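Side-chain contacts in HTH-type transcriptional regulator KdgR (Escherichia coli, PDB 1YSP), which represses, through a DNA-binding domain absent from this C-terminal IclR-type fragment, genes for uptake and catabolism of 2-keto-3-deoxygluconate: residues P128-D131 against V135-A138; I24-L29 against V35-I40; D10-E15 against H162-K167; T20-H25 against Q155-M160; P57-A62 against V83-S88. One frame throughout, in Å; residues are numbered along the deposited sequence. Where two conformers were deposited one is given.

Contact 1: residues P128-D131 against V135-A138; sequences PVFD and VVIA
A classic beta bulge marks the end of the hairpin formed by strands 123-130 and 136-142: Ile137 and Ala138 both face Val129. The evidence lies in the bonds around Val129 O, which takes a firm one from Ile137 N (2.8 Å) and a weak one from Ala138 N (3.5 Å), while Val129 N donates to Ala138 O. Nearer the turn Asp131 N gives its hydrogen to Val135 O, and Val135 N answers toward Asp131 OD1 at 3.1 Å, meeting that oxygen from above the carboxylate, 40° out of plane. OD1 also accepts from Phe133 N within the turn. Asp131 CB packs against Ile137 CG2 at 3.4 Å. An alanine in place of Asp131 would probably leave the amides of Val135 and Phe133 without this acceptor and the turn freer to move. On the face that carries Phe130 and Val136, Val136 CG2 touches both Phe130 CE1 (3.4 Å), approaching that ring obliquely, and Pro128 CB (3.6 Å). Trp70 touches Pro128 and Val136, and Tyr174 meets the Phe130 ring. Val129 and Ala138 are on the opposite face, where Val129 packs against Ala165, Ile168 and Ser169 of helix 151-172 and Leu5 of helix 4-20.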
# COMPACT_ATOMS: atom_id res chain seq x y z
N PRO A 128 -1.83 5.79 -2.16
CA PRO A 128 -0.68 6.22 -2.98
C PRO A 128 0.02 7.51 -2.49
O PRO A 128 -0.67 8.45 -2.06
CB PRO A 128 -1.32 6.44 -4.35
CG PRO A 128 -2.76 6.89 -4.02
CD PRO A 128 -3.12 5.97 -2.86
N VAL A 129 1.35 7.57 -2.64
CA VAL A 129 2.10 8.79 -2.37
C VAL A 129 2.66 9.15 -3.75
O VAL A 129 3.28 8.33 -4.39
CB VAL A 129 3.22 8.56 -1.34
CG1 VAL A 129 4.24 9.73 -1.30
CG2 VAL A 129 2.61 8.34 0.05
N PHE A 130 2.44 10.39 -4.17
CA PHE A 130 2.73 10.82 -5.54
C PHE A 130 4.00 11.66 -5.57
O PHE A 130 4.33 12.37 -4.60
CB PHE A 130 1.57 11.61 -6.10
CG PHE A 130 0.30 10.83 -6.25
CD1 PHE A 130 0.09 10.00 -7.36
CD2 PHE A 130 -0.70 10.94 -5.29
CE1 PHE A 130 -1.11 9.30 -7.49
CE2 PHE A 130 -1.89 10.25 -5.39
CZ PHE A 130 -2.10 9.41 -6.48
N ASP A 131 4.75 11.57 -6.67
CA ASP A 131 5.84 12.54 -6.89
C ASP A 131 5.30 13.80 -7.59
O ASP A 131 4.09 13.93 -7.86
CB ASP A 131 6.96 11.89 -7.66
CG ASP A 131 6.68 11.75 -9.14
OD1 ASP A 131 5.57 11.99 -9.63
OD2 ASP A 131 7.65 11.43 -9.83
N VAL A 135 2.98 10.51 -10.53
CA VAL A 135 3.29 9.09 -10.49
C VAL A 135 3.36 8.63 -9.04
O VAL A 135 4.02 9.25 -8.20
CB VAL A 135 4.67 8.76 -11.15
CG1 VAL A 135 4.97 7.26 -11.14
CG2 VAL A 135 4.69 9.28 -12.59
N VAL A 136 2.75 7.47 -8.78
CA VAL A 136 2.85 6.87 -7.45
C VAL A 136 4.27 6.36 -7.18
O VAL A 136 4.72 5.38 -7.78
CB VAL A 136 1.80 5.72 -7.25
CG1 VAL A 136 1.93 5.16 -5.86
CG2 VAL A 136 0.36 6.20 -7.52
N ILE A 137 4.98 6.97 -6.22
CA ILE A 137 6.37 6.60 -5.91
C ILE A 137 6.50 5.71 -4.66
O ILE A 137 7.51 5.06 -4.41
CB ILE A 137 7.26 7.88 -5.82
CG1 ILE A 137 6.64 8.88 -4.84
CG2 ILE A 137 7.30 8.49 -7.20
CD1 ILE A 137 7.58 9.93 -4.21
N ALA A 138 5.44 5.69 -3.84
CA ALA A 138 5.43 4.83 -2.66
C ALA A 138 3.98 4.56 -2.30
O ALA A 138 3.10 5.24 -2.75
CB ALA A 138 6.17 5.51 -1.46

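Contact 2: residues I24-L29 against V35-I40; sequences IHLGAL and VYIHKI
Leu26 O is gripped by two backbone amides, Ile37 N at 2.8 Å and His38 N at 3.3 Å, the double acceptance that identifies a classic beta bulge. Leu26 N returns a bond to His38 O. Beyond this point the register is offset by one, Gly27 lying across from Tyr36 and Ala28 forming a hydrogen-bonded pair with Val35; at the other end Ile24 and Ile40 exchange two bonds, that from Ile24 N to Ile40 O being almost straight (179°). The side chains divide between two faces. On one, His25 CD2 sits 3.7 Å above the centre of the Tyr36 ring, the two planes inclined by 31°. Lys39 runs alongside the imidazole, pointing the same way: with CG anti to the backbone N (chi1 -164°) and an extended chain, its methylenes line up on His25, Lys39 CE coming 3.4 Å from His25 NE2, before NZ reaches a salt bridge with Asp41. Ile63 of helix 62-69 touches the side chains of both His25 and Tyr36. On the other face Leu26 CD2 meets Ile37 CD1 at 3.6 Å, and Ala28 CB lies against that same methyl. Here helix 4-20 covers the strands, Met13 packing on Ile24, His38 and Ile40 while Asp10 takes a hydrogen bond from His38 NE2. Paired antiparallel strands in a sheet with helices on both faces are consistent with the GAF-like fold of IclR effector domains.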
# COMPACT_ATOMS: atom_id res chain seq x y z
N ILE A 24 2.51 1.19 10.96
CA ILE A 24 2.53 2.02 9.72
C ILE A 24 3.78 1.68 8.88
O ILE A 24 4.88 1.61 9.41
CB ILE A 24 2.59 3.54 10.07
CG1 ILE A 24 1.82 3.86 11.36
CG2 ILE A 24 2.26 4.42 8.85
CD1 ILE A 24 0.33 3.67 11.31
N HIS A 25 3.57 1.42 7.57
CA HIS A 25 4.62 1.13 6.61
C HIS A 25 4.68 2.13 5.44
O HIS A 25 3.66 2.71 5.02
CB HIS A 25 4.39 -0.27 5.97
CG HIS A 25 4.73 -1.41 6.88
ND1 HIS A 25 3.78 -2.09 7.60
CD2 HIS A 25 5.92 -1.96 7.20
CE1 HIS A 25 4.37 -3.05 8.30
NE2 HIS A 25 5.67 -2.98 8.09
N LEU A 26 5.89 2.30 4.90
CA LEU A 26 6.08 3.01 3.63
C LEU A 26 6.82 2.02 2.73
O LEU A 26 7.86 1.48 3.11
CB LEU A 26 6.89 4.29 3.81
CG LEU A 26 7.02 5.12 2.54
CD1 LEU A 26 5.75 5.82 2.16
CD2 LEU A 26 8.19 6.16 2.75
N GLY A 27 6.28 1.76 1.54
CA GLY A 27 6.83 0.73 0.64
C GLY A 27 7.12 1.30 -0.73
O GLY A 27 6.48 2.21 -1.15
N ALA A 28 8.07 0.75 -1.48
CA ALA A 28 8.34 1.25 -2.82
C ALA A 28 8.53 0.07 -3.78
O ALA A 28 8.74 -1.03 -3.33
CB ALA A 28 9.63 2.14 -2.79
N LEU A 29 8.47 0.33 -5.09
CA LEU A 29 8.61 -0.71 -6.10
C LEU A 29 10.09 -1.09 -6.23
O LEU A 29 10.97 -0.21 -6.32
CB LEU A 29 8.07 -0.23 -7.45
CG LEU A 29 8.03 -1.24 -8.60
CD1 LEU A 29 7.05 -2.38 -8.34
CD2 LEU A 29 7.70 -0.53 -9.84
N VAL A 35 9.29 -3.09 -1.59
CA VAL A 35 10.31 -3.08 -0.54
C VAL A 35 9.86 -2.12 0.56
O VAL A 35 9.48 -1.02 0.26
CB VAL A 35 11.72 -2.61 -1.11
CG1 VAL A 35 11.60 -1.30 -1.90
CG2 VAL A 35 12.71 -2.43 0.04
N TYR A 36 9.86 -2.54 1.82
CA TYR A 36 9.53 -1.58 2.89
C TYR A 36 10.71 -0.64 3.13
O TYR A 36 11.77 -1.10 3.50
CB TYR A 36 9.08 -2.28 4.17
CG TYR A 36 7.76 -3.00 4.02
CD1 TYR A 36 6.64 -2.34 3.53
CD2 TYR A 36 7.62 -4.33 4.41
CE1 TYR A 36 5.43 -2.99 3.39
CE2 TYR A 36 6.38 -4.99 4.27
CZ TYR A 36 5.31 -4.32 3.76
OH TYR A 36 4.08 -4.94 3.60
N ILE A 37 10.53 0.64 2.86
CA ILE A 37 11.59 1.64 3.08
C ILE A 37 11.52 2.38 4.44
O ILE A 37 12.57 2.86 4.93
CB ILE A 37 11.73 2.61 1.87
CG1 ILE A 37 10.40 3.35 1.60
CG2 ILE A 37 12.17 1.81 0.61
CD1 ILE A 37 10.47 4.45 0.53
N HIS A 38 10.33 2.47 5.06
CA HIS A 38 10.20 2.98 6.45
C HIS A 38 9.12 2.21 7.21
O HIS A 38 8.24 1.62 6.61
CB HIS A 38 9.92 4.49 6.48
CG HIS A 38 10.26 5.15 7.78
ND1 HIS A 38 11.36 4.80 8.54
CD2 HIS A 38 9.68 6.19 8.44
CE1 HIS A 38 11.42 5.58 9.61
NE2 HIS A 38 10.41 6.43 9.58
N LYS A 39 9.21 2.20 8.54
CA LYS A 39 8.17 1.57 9.37
C LYS A 39 8.10 2.30 10.71
O LYS A 39 9.14 2.74 11.22
CB LYS A 39 8.55 0.09 9.62
CG LYS A 39 7.44 -0.77 10.11
CD LYS A 39 7.90 -2.20 10.58
CE LYS A 39 6.76 -2.95 11.26
NZ LYS A 39 7.20 -4.21 11.92
N ILE A 40 6.88 2.45 11.23
CA ILE A 40 6.66 2.85 12.63
C ILE A 40 5.81 1.75 13.27
O ILE A 40 4.66 1.52 12.85
CB ILE A 40 5.97 4.22 12.77
CG1 ILE A 40 6.71 5.32 12.00
CG2 ILE A 40 5.72 4.55 14.27
CD1 ILE A 40 8.09 5.67 12.51

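Contact 3: residues D10-E15 against H162-K167; sequences DIQMRE and HTAARK. With SO4 (sulfate ion), chain B.
Helices 4-20 and 151-172 come close where Gln12 CA lies 5.4 Å from Ala164 CA, a close approach consistent with the small side chain of Ala164. Both belong to the helical layer that covers one face of the antiparallel sheet in this IclR C-terminal domain, and the chain's first and last helices are joined here by packing, with no direct hydrogen bond between the segments. Gln12 CB rests on Ala164 CB at 3.9 Å, and its CG lies near Ala164 O. With CG anti to the carbonyl carbon (chi1 -61°) and the chain bent at chi2 (-60°), the Gln12 side chain crosses that of Lys167 at about a right angle, and Lys167 CD is 3.6 Å from Gln12 OE1. On the sheet side, Ala164 and Met13 both touch Leu140 of strand 136-142, which ties the helix pair to the sheet. A sulfate, probably from the crystallisation liquor, lies near both helices: Lys167 NZ makes a weak hydrogen bond to its O3 at 3.5 Å, and Ile11 CG2 is close to its O4. A water completes the polar link, donating to Gln12 OE1 at 2.6 Å and accepting from Lys167 NZ at 3.0 Å.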
# COMPACT_ATOMS: atom_id res chain seq x y z
N ASP A 10 8.38 10.02 7.61
CA ASP A 10 8.64 9.66 9.00
C ASP A 10 7.75 10.46 9.95
O ASP A 10 7.18 9.88 10.92
CB ASP A 10 10.13 9.86 9.36
CG ASP A 10 10.40 9.67 10.85
OD1 ASP A 10 10.27 8.53 11.36
OD2 ASP A 10 10.69 10.70 11.53
N ILE A 11 7.63 11.77 9.68
CA ILE A 11 6.78 12.67 10.47
C ILE A 11 5.30 12.30 10.43
O ILE A 11 4.61 12.26 11.46
CB ILE A 11 6.99 14.18 9.99
CG1 ILE A 11 8.43 14.61 10.35
CG2 ILE A 11 5.96 15.12 10.59
CD1 ILE A 11 9.02 15.67 9.39
N GLN A 12 4.80 12.03 9.23
CA GLN A 12 3.39 11.74 9.06
C GLN A 12 3.05 10.34 9.57
O GLN A 12 1.92 10.10 10.07
CB GLN A 12 2.98 11.93 7.60
CG GLN A 12 3.18 13.35 7.08
CD GLN A 12 2.39 14.37 7.87
OE1 GLN A 12 1.25 14.10 8.29
NE2 GLN A 12 2.99 15.55 8.08
N MET A 13 4.00 9.44 9.46
CA MET A 13 3.83 8.05 9.99
C MET A 13 3.79 8.04 11.52
O MET A 13 3.00 7.33 12.15
CB MET A 13 4.92 7.15 9.46
CG MET A 13 4.79 6.86 7.91
SD MET A 13 6.27 6.10 7.24
CE MET A 13 6.22 4.44 7.92
N ARG A 14 4.69 8.83 12.13
CA ARG A 14 4.64 8.96 13.59
C ARG A 14 3.31 9.56 14.05
O ARG A 14 2.73 9.07 15.03
CB ARG A 14 5.88 9.71 14.14
CG ARG A 14 7.19 8.92 13.97
CD ARG A 14 8.47 9.83 14.07
NE ARG A 14 9.65 8.98 14.03
CZ ARG A 14 10.24 8.41 15.07
NH1 ARG A 14 9.82 8.65 16.30
NH2 ARG A 14 11.26 7.62 14.88
N GLU A 15 2.79 10.53 13.29
CA GLU A 15 1.44 11.06 13.51
C GLU A 15 0.27 10.01 13.40
O GLU A 15 -0.63 9.95 14.25
CB GLU A 15 1.21 12.29 12.64
CG GLU A 15 -0.15 12.96 12.80
CD GLU A 15 -0.30 13.85 14.05
OE1 GLU A 15 0.46 13.73 15.04
OE2 GLU A 15 -1.20 14.69 14.01
N HIS A 162 -4.94 9.37 3.69
CA HIS A 162 -5.00 10.36 2.61
C HIS A 162 -4.44 11.71 3.05
O HIS A 162 -3.65 12.34 2.33
CB HIS A 162 -6.41 10.52 2.09
CG HIS A 162 -6.80 9.50 1.06
ND1 HIS A 162 -5.93 9.08 0.07
CD2 HIS A 162 -7.96 8.85 0.85
CE1 HIS A 162 -6.54 8.19 -0.69
NE2 HIS A 162 -7.77 8.03 -0.24
N THR A 163 -4.82 12.15 4.23
CA THR A 163 -4.19 13.38 4.81
C THR A 163 -2.68 13.29 4.90
O THR A 163 -1.95 14.19 4.41
CB THR A 163 -4.80 13.68 6.21
OG1 THR A 163 -6.21 13.77 6.05
CG2 THR A 163 -4.23 15.00 6.81
N ALA A 164 -2.19 12.21 5.50
CA ALA A 164 -0.75 11.98 5.65
C ALA A 164 -0.05 11.95 4.28
O ALA A 164 0.96 12.67 4.06
CB ALA A 164 -0.50 10.65 6.40
N ALA A 165 -0.60 11.15 3.35
CA ALA A 165 -0.02 11.05 2.00
C ALA A 165 -0.01 12.38 1.23
O ALA A 165 0.95 12.68 0.52
CB ALA A 165 -0.74 9.97 1.19
N ARG A 166 -1.09 13.15 1.34
CA ARG A 166 -1.15 14.40 0.62
C ARG A 166 -0.07 15.37 1.10
O ARG A 166 0.55 16.06 0.28
CB ARG A 166 -2.55 14.97 0.68
CG ARG A 166 -3.42 14.33 -0.39
CD ARG A 166 -4.86 14.25 0.04
NE ARG A 166 -5.66 13.49 -0.91
CZ ARG A 166 -6.76 12.81 -0.60
NH1 ARG A 166 -7.20 12.80 0.65
NH2 ARG A 166 -7.43 12.14 -1.54
N LYS A 167 0.19 15.39 2.42
CA LYS A 167 1.28 16.21 2.98
C LYS A 167 2.65 15.74 2.47
O LYS A 167 3.48 16.55 1.98
CB LYS A 167 1.20 16.23 4.53
CG LYS A 167 -0.07 16.91 5.09
CD LYS A 167 -0.01 17.01 6.66
CE LYS A 167 -1.10 17.94 7.19
NZ LYS A 167 -1.40 17.52 8.61
S SO4 B . 2.01 17.50 11.40
O1 SO4 B . 1.64 18.25 12.61
O2 SO4 B . 1.36 16.15 11.42
O3 SO4 B . 1.56 18.20 10.28
O4 SO4 B . 3.50 17.33 11.33
O HOH W 1 -1.24 14.50 8.93

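Contact 4: residues T20-H25 against Q155-M160; sequences TKETIH and QEYVAM
Hydrogen bonding across this contact rests on Tyr157 OH, which donates to Glu22 OE2 at 2.6 Å. The carboxylate uses its anti lone pair, and OE2 stands at the edge of the phenol ring near its plane; carboxylate and ring planes are 76° apart. Glu22 gets there by a bend at chi2 (-72°), which also brings its CG to 3.2 Å from Tyr157 OH. Arg153 NH1 is a second hydrogen-bond partner of that hydroxyl and would probably polarise it as a donor to Glu22. A second polar feature belongs to the turn that leads from helix 4-20 into strand 24-30: Thr20 OG1 accepts from Glu22 N at 3.2 Å, an ST turn, and is also bonded to Leu16 O, while Lys21 leaves the helix with positive phi. In this IclR C-terminal domain the turn lies against helix 151-172. Apolar packing is carried by Thr20 CG2, which lies 3.9 Å from Tyr157 CE1. The same methyl, Thr20 CG2, packs tightly against Met160 CE at 3.5 Å. A phenylalanine in place of Tyr157 would probably leave Glu22 OE2 without its hydrogen-bond donor and the carboxylate freer to turn. Ile142 of strand 136-142 touches Thr20, Glu22 and Tyr157, and Phe144 meets the Tyr157 ring.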
# COMPACT_ATOMS: atom_id res chain seq x y z
N THR A 20 -3.54 6.30 15.88
CA THR A 20 -4.23 5.01 15.64
C THR A 20 -3.68 3.85 16.44
O THR A 20 -4.35 2.82 16.56
CB THR A 20 -4.20 4.58 14.12
OG1 THR A 20 -2.87 4.25 13.75
CG2 THR A 20 -4.75 5.63 13.22
N LYS A 21 -2.44 4.00 16.93
CA LYS A 21 -1.66 2.94 17.58
C LYS A 21 -1.37 1.72 16.69
O LYS A 21 -0.99 0.66 17.20
CB LYS A 21 -2.30 2.47 18.90
CG LYS A 21 -2.71 3.59 19.82
CD LYS A 21 -1.61 3.93 20.79
CE LYS A 21 -2.20 4.06 22.19
NZ LYS A 21 -1.77 5.30 22.85
N GLU A 22 -1.56 1.87 15.38
CA GLU A 22 -1.41 0.76 14.44
C GLU A 22 0.03 0.75 13.90
O GLU A 22 0.76 1.74 14.10
CB GLU A 22 -2.39 0.93 13.28
CG GLU A 22 -3.92 0.91 13.63
CD GLU A 22 -4.47 -0.49 14.01
OE1 GLU A 22 -3.69 -1.45 14.07
OE2 GLU A 22 -5.69 -0.59 14.28
N THR A 23 0.41 -0.35 13.21
CA THR A 23 1.69 -0.47 12.53
C THR A 23 1.55 0.31 11.22
O THR A 23 0.61 0.09 10.45
CB THR A 23 2.08 -1.96 12.16
OG1 THR A 23 1.99 -2.82 13.30
CG2 THR A 23 3.52 -2.05 11.63
N ILE A 24 2.51 1.19 10.96
CA ILE A 24 2.53 2.02 9.72
C ILE A 24 3.78 1.68 8.88
O ILE A 24 4.88 1.61 9.41
CB ILE A 24 2.59 3.54 10.07
CG1 ILE A 24 1.82 3.86 11.36
CG2 ILE A 24 2.26 4.42 8.85
CD1 ILE A 24 0.33 3.67 11.31
N HIS A 25 3.57 1.42 7.57
CA HIS A 25 4.62 1.13 6.61
C HIS A 25 4.68 2.13 5.44
O HIS A 25 3.66 2.71 5.02
CB HIS A 25 4.39 -0.27 5.97
CG HIS A 25 4.73 -1.41 6.88
ND1 HIS A 25 3.78 -2.09 7.60
CD2 HIS A 25 5.92 -1.96 7.20
CE1 HIS A 25 4.37 -3.05 8.30
NE2 HIS A 25 5.67 -2.98 8.09
N GLN A 155 -13.01 3.57 6.93
CA GLN A 155 -13.14 4.90 6.35
C GLN A 155 -12.32 5.97 7.11
O GLN A 155 -11.71 6.85 6.48
CB GLN A 155 -14.63 5.28 6.14
CG GLN A 155 -15.36 4.43 5.02
CD GLN A 155 -14.75 4.59 3.60
OE1 GLN A 155 -14.50 5.72 3.13
NE2 GLN A 155 -14.51 3.45 2.91
N GLU A 156 -12.29 5.90 8.44
CA GLU A 156 -11.47 6.83 9.24
C GLU A 156 -9.97 6.61 8.94
O GLU A 156 -9.21 7.56 8.72
CB GLU A 156 -11.76 6.62 10.73
CG GLU A 156 -10.80 7.37 11.69
CD GLU A 156 -11.43 7.72 13.05
OE1 GLU A 156 -12.65 8.01 13.12
OE2 GLU A 156 -10.69 7.68 14.05
N TYR A 157 -9.56 5.34 8.82
CA TYR A 157 -8.16 5.00 8.52
C TYR A 157 -7.79 5.50 7.13
O TYR A 157 -6.70 6.03 6.95
CB TYR A 157 -7.90 3.48 8.62
CG TYR A 157 -7.66 2.98 10.02
CD1 TYR A 157 -7.97 3.76 11.15
CD2 TYR A 157 -7.17 1.70 10.23
CE1 TYR A 157 -7.79 3.28 12.41
CE2 TYR A 157 -6.98 1.22 11.51
CZ TYR A 157 -7.30 2.01 12.59
OH TYR A 157 -7.09 1.53 13.85
N VAL A 158 -8.70 5.38 6.18
CA VAL A 158 -8.44 5.79 4.79
C VAL A 158 -8.29 7.33 4.77
O VAL A 158 -7.37 7.88 4.14
CB VAL A 158 -9.55 5.32 3.83
CG1 VAL A 158 -9.50 6.06 2.46
CG2 VAL A 158 -9.50 3.76 3.65
N ALA A 159 -9.17 7.99 5.52
CA ALA A 159 -9.18 9.46 5.56
C ALA A 159 -7.88 9.96 6.18
O ALA A 159 -7.23 10.86 5.60
CB ALA A 159 -10.40 9.97 6.33
N MET A 160 -7.43 9.32 7.26
CA MET A 160 -6.15 9.76 7.87
C MET A 160 -4.92 9.43 7.00
O MET A 160 -3.94 10.18 6.98
CB MET A 160 -5.93 9.13 9.24
CG MET A 160 -6.97 9.56 10.31
SD MET A 160 -6.64 8.67 11.85
CE MET A 160 -7.43 7.12 11.56

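Contact 5: residues P57-A62 against V83-S88; sequences PLYSTA and VEYKRS
Tyr59 carries nearly all of this contact, its phenol reaching from the loop 57-62 to the backbone of 83-88. Lys86 N donates to Tyr59 OH at 3.0 Å, with an angle of 151° at the hydrogen. Two waters extend the grip on the same oxygen. One, 2.7 Å from Tyr59 OH and at the edge of the ring, donates to Glu84 O; the other links the hydroxyl to Lys86 O, to which it donates, and to Ser88 OG. Both faces of the ring are met: Tyr85 CD1 sits 3.5 Å above the centre of the Tyr59 ring, the planes oblique at 50°, and Pro57 CB lies 3.6 Å above the opposite face, toward the rim. Val83 CG1 approaches Tyr59 CE2 at 3.7 Å and also stands over the Tyr85 ring. The torsion of Tyr59 and a second shell are consistent with these positions. Tyr59 CG lies between the backbone N and the carbonyl carbon (chi1 52°), a rotation that sends the ring back over Pro57 and out to the neighbouring loop. Thr61 OG1 donates to Pro57 O at 2.9 Å, and also caps Gly64 N; Tyr85 OH is hydrogen-bonded to Thr96 OG1, and Leu80 of helix 73-80 touches the Tyr85 side chain. The contact joins two irregular connections, one entering helix 62-69 through the N-cap Thr61 and the other between helices 73-80 and 96-109, in the peripheral part of this IclR C-terminal domain.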
# COMPACT_ATOMS: atom_id res chain seq x y z
N PRO A 57 5.36 -9.67 -2.19
CA PRO A 57 4.71 -9.68 -3.52
C PRO A 57 3.93 -8.39 -3.81
O PRO A 57 3.36 -7.77 -2.89
CB PRO A 57 3.74 -10.85 -3.43
CG PRO A 57 4.32 -11.76 -2.38
CD PRO A 57 4.86 -10.78 -1.35
N LEU A 58 3.84 -8.03 -5.07
CA LEU A 58 3.03 -6.88 -5.50
C LEU A 58 1.51 -7.20 -5.41
O LEU A 58 0.68 -6.32 -5.24
CB LEU A 58 3.38 -6.57 -6.95
CG LEU A 58 4.76 -5.93 -7.26
CD1 LEU A 58 4.93 -5.83 -8.75
CD2 LEU A 58 4.77 -4.51 -6.65
N TYR A 59 1.15 -8.48 -5.61
CA TYR A 59 -0.29 -8.80 -5.85
C TYR A 59 -1.07 -9.09 -4.56
O TYR A 59 -2.33 -9.16 -4.57
CB TYR A 59 -0.39 -10.06 -6.81
CG TYR A 59 0.41 -11.25 -6.34
CD1 TYR A 59 -0.15 -12.19 -5.45
CD2 TYR A 59 1.75 -11.45 -6.77
CE1 TYR A 59 0.61 -13.29 -4.97
CE2 TYR A 59 2.50 -12.56 -6.32
CZ TYR A 59 1.96 -13.46 -5.43
OH TYR A 59 2.72 -14.52 -5.01
N SER A 60 -0.36 -9.28 -3.45
CA SER A 60 -0.97 -9.68 -2.15
C SER A 60 -0.77 -8.63 -1.02
O SER A 60 -1.16 -8.91 0.16
CB SER A 60 -0.36 -10.99 -1.66
OG SER A 60 1.05 -10.86 -1.46
N THR A 61 -0.14 -7.51 -1.36
CA THR A 61 0.11 -6.41 -0.40
C THR A 61 -0.75 -5.20 -0.76
O THR A 61 -1.00 -4.98 -1.93
CB THR A 61 1.61 -6.00 -0.35
OG1 THR A 61 2.05 -5.52 -1.65
CG2 THR A 61 2.44 -7.16 0.11
N ALA A 62 -1.21 -4.42 0.23
CA ALA A 62 -1.97 -3.23 -0.03
C ALA A 62 -1.06 -2.19 -0.77
O ALA A 62 -1.49 -1.54 -1.70
CB ALA A 62 -2.58 -2.63 1.29
N VAL A 83 6.59 -12.47 -12.58
CA VAL A 83 6.06 -12.93 -11.31
C VAL A 83 5.56 -14.36 -11.38
O VAL A 83 4.80 -14.71 -12.30
CB VAL A 83 4.93 -11.98 -10.81
CG1 VAL A 83 4.36 -12.47 -9.49
CG2 VAL A 83 5.47 -10.54 -10.63
N GLU A 84 5.97 -15.19 -10.42
CA GLU A 84 5.38 -16.51 -10.18
C GLU A 84 4.34 -16.36 -9.04
O GLU A 84 4.66 -16.15 -7.85
CB GLU A 84 6.43 -17.57 -9.81
CG GLU A 84 5.83 -18.98 -9.44
CD GLU A 84 6.88 -20.09 -9.38
OE1 GLU A 84 6.56 -21.31 -9.64
OE2 GLU A 84 8.04 -19.72 -9.08
N TYR A 85 3.07 -16.43 -9.40
CA TYR A 85 2.04 -16.25 -8.37
C TYR A 85 2.02 -17.44 -7.40
O TYR A 85 2.14 -18.57 -7.82
CB TYR A 85 0.65 -16.03 -9.03
CG TYR A 85 0.54 -14.70 -9.75
CD1 TYR A 85 0.04 -13.59 -9.06
CD2 TYR A 85 0.87 -14.56 -11.10
CE1 TYR A 85 -0.12 -12.39 -9.67
CE2 TYR A 85 0.74 -13.34 -11.74
CZ TYR A 85 0.24 -12.24 -11.00
OH TYR A 85 0.03 -11.01 -11.54
N LYS A 86 1.88 -17.16 -6.12
CA LYS A 86 1.77 -18.19 -5.09
C LYS A 86 0.52 -17.96 -4.23
O LYS A 86 0.24 -16.84 -3.79
CB LYS A 86 3.07 -18.18 -4.24
CG LYS A 86 4.26 -18.48 -5.12
CD LYS A 86 5.51 -18.73 -4.33
CE LYS A 86 6.64 -18.95 -5.32
NZ LYS A 86 7.86 -19.51 -4.65
N ARG A 87 -0.26 -19.02 -3.98
CA ARG A 87 -1.45 -18.93 -3.18
C ARG A 87 -1.07 -19.05 -1.70
O ARG A 87 -0.79 -20.16 -1.21
CB ARG A 87 -2.43 -20.05 -3.56
CG ARG A 87 -3.82 -19.88 -2.93
CD ARG A 87 -4.78 -19.23 -3.91
NE ARG A 87 -6.14 -19.24 -3.40
CZ ARG A 87 -7.10 -20.05 -3.84
NH1 ARG A 87 -6.85 -20.90 -4.84
NH2 ARG A 87 -8.31 -20.00 -3.31
N SER A 88 -1.03 -17.91 -1.01
CA SER A 88 -0.69 -17.92 0.44
C SER A 88 -1.87 -18.31 1.28
O SER A 88 -1.76 -19.06 2.25
CB SER A 88 -0.15 -16.57 0.90
OG SER A 88 1.14 -16.40 0.36
O HOH W 2 5.33 -14.42 -5.52
O HOH W 3 1.84 -15.14 -1.95

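Contacts 1 and 2 are hairpins of one antiparallel sheet, both bulged and held mainly by backbone bonds; they touch where Ala138 CB packs on Gly27 O and Leu26 CD1. Contacts 3 and 4 both use helix 151-172, their centres about 10 Å apart, but hold it by side chains: one through a water bridge and a small alanine, the other by a direct tyrosine-carboxylate bond. Contact 3 also packs on contact 2, Met13 CB against Ile40 CG1. These four are partly buried and rest on backbone pairing or helix packing, whereas contact 5, at the surface, relies on one tyrosine and waters; it lies across the chain's centre from contacts 3 and 4 and touches contact 2 through Leu58 and Leu29.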